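Local structure of DNA repair and telomere maintenance protein nbs1 (Schizosaccharomyces pombe, 3I0N) at residues 270-275 / 290-295; 231-236 / 249-254. The protein acts as the phosphoprotein-binding adaptor of the MRN complex in DNA double-strand break repair and telomere maintenance, here as its N-terminal FHA/BRCT-repeat region. All blocks are in the same frame, centred on the assembly; numbering follows the deposited sequence.

Contact 1 of 2, residues 270-275 / 290-295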
loop_
_atom_site.group_PDB
_atom_site.type_symbol
_atom_site.label_atom_id
_atom_site.label_comp_id
_atom_site.label_asym_id
_atom_site.label_seq_id
_atom_site.Cartn_x
_atom_site.Cartn_y
_atom_site.Cartn_z
ATOM N N PHE A 270 3.192 32.212 -4.078
ATOM C CA PHE A 270 4.454 31.670 -4.579
ATOM C C PHE A 270 4.218 30.695 -5.731
ATOM O O PHE A 270 3.101 30.220 -5.937
ATOM C CB PHE A 270 5.280 31.009 -3.459
ATOM C CG PHE A 270 4.599 29.834 -2.781
ATOM C CD1 PHE A 270 4.778 28.534 -3.254
ATOM C CD2 PHE A 270 3.822 30.023 -1.643
ATOM C CE1 PHE A 270 4.167 27.444 -2.618
ATOM C CE2 PHE A 270 3.207 28.938 -1.004
ATOM C CZ PHE A 270 3.386 27.647 -1.495
ATOM N N VAL A 271 5.278 30.399 -6.471
ATOM C CA VAL A 271 5.200 29.531 -7.638
ATOM C C VAL A 271 5.942 28.238 -7.364
ATOM O O VAL A 271 7.040 28.249 -6.807
ATOM C CB VAL A 271 5.778 30.233 -8.912
ATOM C CG1 VAL A 271 5.963 29.246 -10.062
ATOM C CG2 VAL A 271 4.875 31.374 -9.344
ATOM N N VAL A 272 5.330 27.124 -7.752
ATOM C CA VAL A 272 5.977 25.828 -7.653
ATOM C C VAL A 272 6.376 25.366 -9.045
ATOM O O VAL A 272 5.531 25.167 -9.924
ATOM C CB VAL A 272 5.096 24.770 -6.949
ATOM C CG1 VAL A 272 5.805 23.419 -6.937
ATOM C CG2 VAL A 272 4.778 25.200 -5.528
ATOM N N LEU A 273 7.683 25.209 -9.228
ATOM C CA LEU A 273 8.260 24.829 -10.504
ATOM C C LEU A 273 8.724 23.386 -10.474
ATOM O O LEU A 273 9.023 22.842 -9.407
ATOM C CB LEU A 273 9.451 25.732 -10.830
ATOM C CG LEU A 273 9.211 27.223 -11.069
ATOM C CD1 LEU A 273 10.541 27.941 -11.159
ATOM C CD2 LEU A 273 8.384 27.471 -12.324
ATOM N N ASN A 274 8.776 22.769 -11.652
ATOM C CA ASN A 274 9.377 21.453 -11.803
ATOM C C ASN A 274 10.890 21.562 -11.721
ATOM O O ASN A 274 11.451 22.653 -11.861
ATOM C CB ASN A 274 8.985 20.819 -13.138
ATOM C CG ASN A 274 7.494 20.589 -13.268
ATOM O OD1 ASN A 274 6.963 20.560 -14.379
ATOM N ND2 ASN A 274 6.809 20.417 -12.137
ATOM N N ASN A 275 11.548 20.426 -11.514
ATOM C CA ASN A 275 12.999 20.393 -11.361
ATOM C C ASN A 275 13.754 20.894 -12.593
ATOM O O ASN A 275 14.811 21.514 -12.461
ATOM C CB ASN A 275 13.466 18.987 -10.978
ATOM C CG ASN A 275 12.895 18.516 -9.644
ATOM O OD1 ASN A 275 13.039 17.348 -9.285
ATOM N ND2 ASN A 275 12.248 19.420 -8.905
ATOM N N PHE A 290 8.180 34.406 -5.296
ATOM C CA PHE A 290 8.907 33.254 -4.765
ATOM C C PHE A 290 8.684 31.989 -5.603
ATOM O O PHE A 290 7.545 31.600 -5.870
ATOM C CB PHE A 290 8.511 33.048 -3.295
ATOM C CG PHE A 290 9.259 31.944 -2.591
ATOM C CD1 PHE A 290 10.627 31.774 -2.761
ATOM C CD2 PHE A 290 8.587 31.096 -1.719
ATOM C CE1 PHE A 290 11.311 30.755 -2.102
ATOM C CE2 PHE A 290 9.261 30.075 -1.049
ATOM C CZ PHE A 290 10.624 29.906 -1.242
ATOM N N CYS A 291 9.787 31.379 -6.039
ATOM C CA CYS A 291 9.758 30.161 -6.843
ATOM C C CYS A 291 10.553 29.047 -6.164
ATOM O O CYS A 291 11.688 29.263 -5.725
ATOM C CB CYS A 291 10.326 30.417 -8.242
ATOM S SG CYS A 291 9.389 31.582 -9.259
ATOM N N LEU A 292 9.954 27.862 -6.081
ATOM C CA LEU A 292 10.624 26.685 -5.512
ATOM C C LEU A 292 10.109 25.345 -6.048
ATOM O O LEU A 292 9.066 25.277 -6.705
ATOM C CB LEU A 292 10.562 26.688 -3.975
ATOM C CG LEU A 292 9.287 26.958 -3.162
ATOM C CD1 LEU A 292 8.010 26.396 -3.763
ATOM C CD2 LEU A 292 9.485 26.414 -1.760
ATOM N N THR A 293 10.849 24.281 -5.751
ATOM C CA THR A 293 10.458 22.934 -6.148
ATOM C C THR A 293 9.631 22.277 -5.040
ATOM O O THR A 293 9.533 22.817 -3.935
ATOM C CB THR A 293 11.696 22.067 -6.488
ATOM O OG1 THR A 293 12.540 21.959 -5.338
ATOM C CG2 THR A 293 12.488 22.687 -7.626
ATOM N N ILE A 294 9.039 21.122 -5.345
ATOM C CA ILE A 294 8.330 20.309 -4.349
ATOM C C ILE A 294 9.282 19.855 -3.244
ATOM O O ILE A 294 8.917 19.856 -2.062
ATOM C CB ILE A 294 7.663 19.050 -4.973
ATOM C CG1 ILE A 294 6.804 19.428 -6.179
ATOM C CG2 ILE A 294 6.788 18.316 -3.926
ATOM C CD1 ILE A 294 5.507 20.082 -5.789
ATOM N N GLU A 295 10.493 19.474 -3.648
ATOM C CA GLU A 295 11.536 19.049 -2.724
ATOM C C GLU A 295 11.805 20.143 -1.698
ATOM O O GLU A 295 11.844 19.877 -0.494
ATOM C CB GLU A 295 12.826 18.708 -3.473
ATOM C CG GLU A 295 12.766 17.423 -4.297
ATOM C CD GLU A 295 11.940 17.553 -5.581
ATOM O OE1 GLU A 295 11.939 18.646 -6.200
ATOM O OE2 GLU A 295 11.296 16.547 -5.972
#

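Contact 2 of 2, residues 231-236 / 249-254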
loop_
_atom_site.group_PDB
_atom_site.type_symbol
_atom_site.label_atom_id
_atom_site.label_comp_id
_atom_site.label_asym_id
_atom_site.label_seq_id
_atom_site.Cartn_x
_atom_site.Cartn_y
_atom_site.Cartn_z
ATOM N N CYS A 231 -0.902 29.049 -4.695
ATOM C CA CYS A 231 0.299 28.828 -5.482
ATOM C C CYS A 231 -0.013 28.437 -6.922
ATOM O O CYS A 231 -1.083 27.890 -7.210
ATOM C CB CYS A 231 1.180 27.770 -4.821
ATOM S SG CYS A 231 0.499 26.117 -4.875
ATOM N N ALA A 232 0.930 28.725 -7.816
ATOM C CA ALA A 232 0.822 28.326 -9.210
ATOM C C ALA A 232 1.759 27.156 -9.499
ATOM O O ALA A 232 2.872 27.107 -8.982
ATOM C CB ALA A 232 1.125 29.500 -10.120
ATOM N N MET A 233 1.293 26.219 -10.326
ATOM C CA MET A 233 2.025 24.989 -10.634
ATOM C C MET A 233 1.969 24.646 -12.117
ATOM O O MET A 233 1.002 24.979 -12.800
ATOM C CB MET A 233 1.422 23.810 -9.878
ATOM C CG MET A 233 1.459 23.899 -8.380
ATOM S SD MET A 233 1.041 22.292 -7.691
ATOM C CE MET A 233 2.613 21.443 -7.849
ATOM N N LEU A 234 2.990 23.940 -12.596
ATOM C CA LEU A 234 3.025 23.463 -13.980
ATOM C C LEU A 234 2.171 22.186 -14.157
ATOM O O LEU A 234 1.589 21.677 -13.192
ATOM C CB LEU A 234 4.475 23.249 -14.437
ATOM C CG LEU A 234 4.835 23.673 -15.867
ATOM C CD1 LEU A 234 5.123 25.173 -15.953
ATOM C CD2 LEU A 234 6.029 22.889 -16.366
ATOM N N ASN A 235 2.119 21.679 -15.390
ATOM C CA ASN A 235 1.154 20.644 -15.818
ATOM C C ASN A 235 1.478 19.192 -15.436
ATOM O O ASN A 235 0.811 18.263 -15.910
ATOM C CB ASN A 235 0.969 20.688 -17.346
ATOM C CG ASN A 235 1.184 22.069 -17.933
ATOM O OD1 ASN A 235 2.067 22.266 -18.766
ATOM N ND2 ASN A 235 0.377 23.027 -17.506
ATOM N N THR A 236 2.492 18.994 -14.598
ATOM C CA THR A 236 2.996 17.646 -14.326
ATOM C C THR A 236 2.720 17.199 -12.894
ATOM O O THR A 236 2.802 17.992 -11.953
ATOM C CB THR A 236 4.518 17.513 -14.673
ATOM O OG1 THR A 236 4.756 18.015 -15.996
ATOM C CG2 THR A 236 4.993 16.054 -14.603
ATOM N N LEU A 249 -3.178 24.261 0.356
ATOM C CA LEU A 249 -2.935 25.268 -0.684
ATOM C C LEU A 249 -4.018 25.269 -1.758
ATOM O O LEU A 249 -4.502 24.215 -2.167
ATOM C CB LEU A 249 -1.563 25.061 -1.344
ATOM C CG LEU A 249 -0.324 25.199 -0.455
ATOM C CD1 LEU A 249 0.882 24.498 -1.068
ATOM C CD2 LEU A 249 -0.016 26.659 -0.182
ATOM N N ARG A 250 -4.394 26.466 -2.199
ATOM C CA ARG A 250 -5.217 26.633 -3.395
ATOM C C ARG A 250 -4.274 26.671 -4.591
ATOM O O ARG A 250 -3.327 27.456 -4.607
ATOM C CB ARG A 250 -6.053 27.916 -3.314
ATOM C CG ARG A 250 -6.872 28.063 -2.018
ATOM C CD ARG A 250 -8.173 27.250 -2.025
ATOM N NE ARG A 250 -8.453 26.653 -0.715
ATOM C CZ ARG A 250 -8.278 25.365 -0.418
ATOM N NH1 ARG A 250 -7.838 24.519 -1.343
ATOM N NH2 ARG A 250 -8.551 24.912 0.803
ATOM N N ILE A 251 -4.535 25.815 -5.578
ATOM C CA ILE A 251 -3.624 25.612 -6.706
ATOM C C ILE A 251 -4.142 26.172 -8.026
ATOM O O ILE A 251 -5.277 25.903 -8.417
ATOM C CB ILE A 251 -3.330 24.106 -6.920
ATOM C CG1 ILE A 251 -2.826 23.469 -5.631
ATOM C CG2 ILE A 251 -2.322 23.896 -8.063
ATOM C CD1 ILE A 251 -2.969 21.972 -5.613
ATOM N N SER A 252 -3.291 26.940 -8.705
ATOM C CA SER A 252 -3.500 27.319 -10.100
ATOM C C SER A 252 -2.539 26.515 -10.960
ATOM O O SER A 252 -1.401 26.275 -10.561
ATOM C CB SER A 252 -3.229 28.808 -10.305
ATOM O OG SER A 252 -4.129 29.603 -9.558
ATOM N N THR A 253 -2.984 26.095 -12.138
ATOM C CA THR A 253 -2.080 25.408 -13.058
ATOM C C THR A 253 -1.794 26.255 -14.293
ATOM O O THR A 253 -2.676 26.956 -14.785
ATOM C CB THR A 253 -2.597 24.013 -13.465
ATOM O OG1 THR A 253 -3.931 24.119 -13.973
ATOM C CG2 THR A 253 -2.584 23.072 -12.271
ATOM N N PHE A 254 -0.558 26.193 -14.779
ATOM C CA PHE A 254 -0.161 26.926 -15.980
ATOM C C PHE A 254 0.804 26.128 -16.865
ATOM O O PHE A 254 1.611 25.344 -16.365
ATOM C CB PHE A 254 0.407 28.307 -15.617
ATOM C CG PHE A 254 1.690 28.263 -14.833
ATOM C CD1 PHE A 254 2.911 28.447 -15.470
ATOM C CD2 PHE A 254 1.681 28.066 -13.459
ATOM C CE1 PHE A 254 4.107 28.418 -14.754
ATOM C CE2 PHE A 254 2.873 28.028 -12.733
ATOM C CZ PHE A 254 4.087 28.206 -13.381
#

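Contact 1 of 2, residues 270-275 / 290-295
Val-271 and Phe-290 open a run of backbone hydrogen bonds that zips strand 270-272 to strand 290-292 in parallel. Val-271 N donates to Phe-290 O over 2.6 Å in an almost straight bond. Leu-292 N returns a bond to Val-271 O at 3.0 Å, and Leu-273 N donates to Leu-292 O at 2.9 Å. Where the chains leave the strands, a side-chain bond takes over: Asn-275 ND2 gives a hydrogen to Glu-295 OE1 at 2.8 Å, on the syn side of the carboxylate but 31° out of its plane, with amide and carboxylate turned 69° apart. Thr-293 CG2 lies 3.5 Å from the same Asn-275 ND2.

Packing divides between the two faces of the sheet. On one, Leu-292 CD1 touches both Phe-270 CD1 and Val-272 CG2; the leucine's CG stands between its backbone N and carbonyl carbon (chi1 47°), which carries that methyl back over the partner strand. Phe-290 CD2 rests 3.7 Å from Phe-270 CB, and Val-272 CG1 meets Ile-294 CD1 at 3.5 Å, roughly at right angles. On the other face Cys-291 SG packs on Val-271 CB, and Leu-273 CD1 on Cys-291 CB.

The pair belongs to the parallel four-stranded sheet of the second BRCT repeat, with 290-292 outermost. Strand 230-233 flanks 270-272 through Ala-232, helix 238-246 covers Val-272 and Ile-294 through Leu-244, and Tyr-278 of helix 275-279 packs on Leu-273 and Thr-293.

Contact 2 of 2, residues 231-236 / 249-254
Cys-231 to Met-233 and Ile-251 to Thr-253 pair in parallel with their axes 38° apart, joined by alternating backbone hydrogen bonds: Cys-231 N to Arg-250 O, Ser-252 N to Cys-231 O, Met-233 N to Ser-252 O and finally Phe-254 N to Met-233 O. Phe-254 buries more surface than any other residue here. With CG lodged between its backbone N and carbonyl carbon (chi1 65°), the ring turns back toward 231-236, with Ala-232 C at its edge: CE2 touches Ala-232 CB at 3.5 Å, while CE1 meets Leu-234 CD1 at 3.6 Å, the two side chains crossing at about a right angle. Cutting Phe-254 back to an alanine is likely to open a gap beside Ala-232 and leave the Leu-234 methyl without its aromatic partner. On the other face of the sheet Met-233 SD packs 3.7 Å from Ile-251 CG2, and Cys-231 SG lies more loosely at 4.2 Å from Leu-249 CD1. These strands are the two ends of a beta-alpha-beta unit. Its helix 238-246 covers the Met-233 face through His-241 and Leu-244, Val-271 of strand 270-272 packs on Phe-254, and 250-253 forms the outer edge of the sheet.

How the contacts relate
Contacts 1 and 2 are the two outer strand pairs of one parallel sheet in the second BRCT repeat, where the strand order is 250-253, 230-233, 270-272, 290-292. Their centres lie about 10 Å apart, and the inner strands of the two pairs are themselves neighbours: Val-272 N comes within 2.7 Å of Ala-232 O, probably a hydrogen bond. Each contact thus combines a central strand, largely buried, with an edge strand that is more exposed. Both rest on helix 238-246, which connects the strands of contact 2 but merely packs against contact 1. Contact 1 ends in an amide-carboxylate bond between side chains, whereas at the corresponding end of contact 2 an aromatic ring turns against the partner strand.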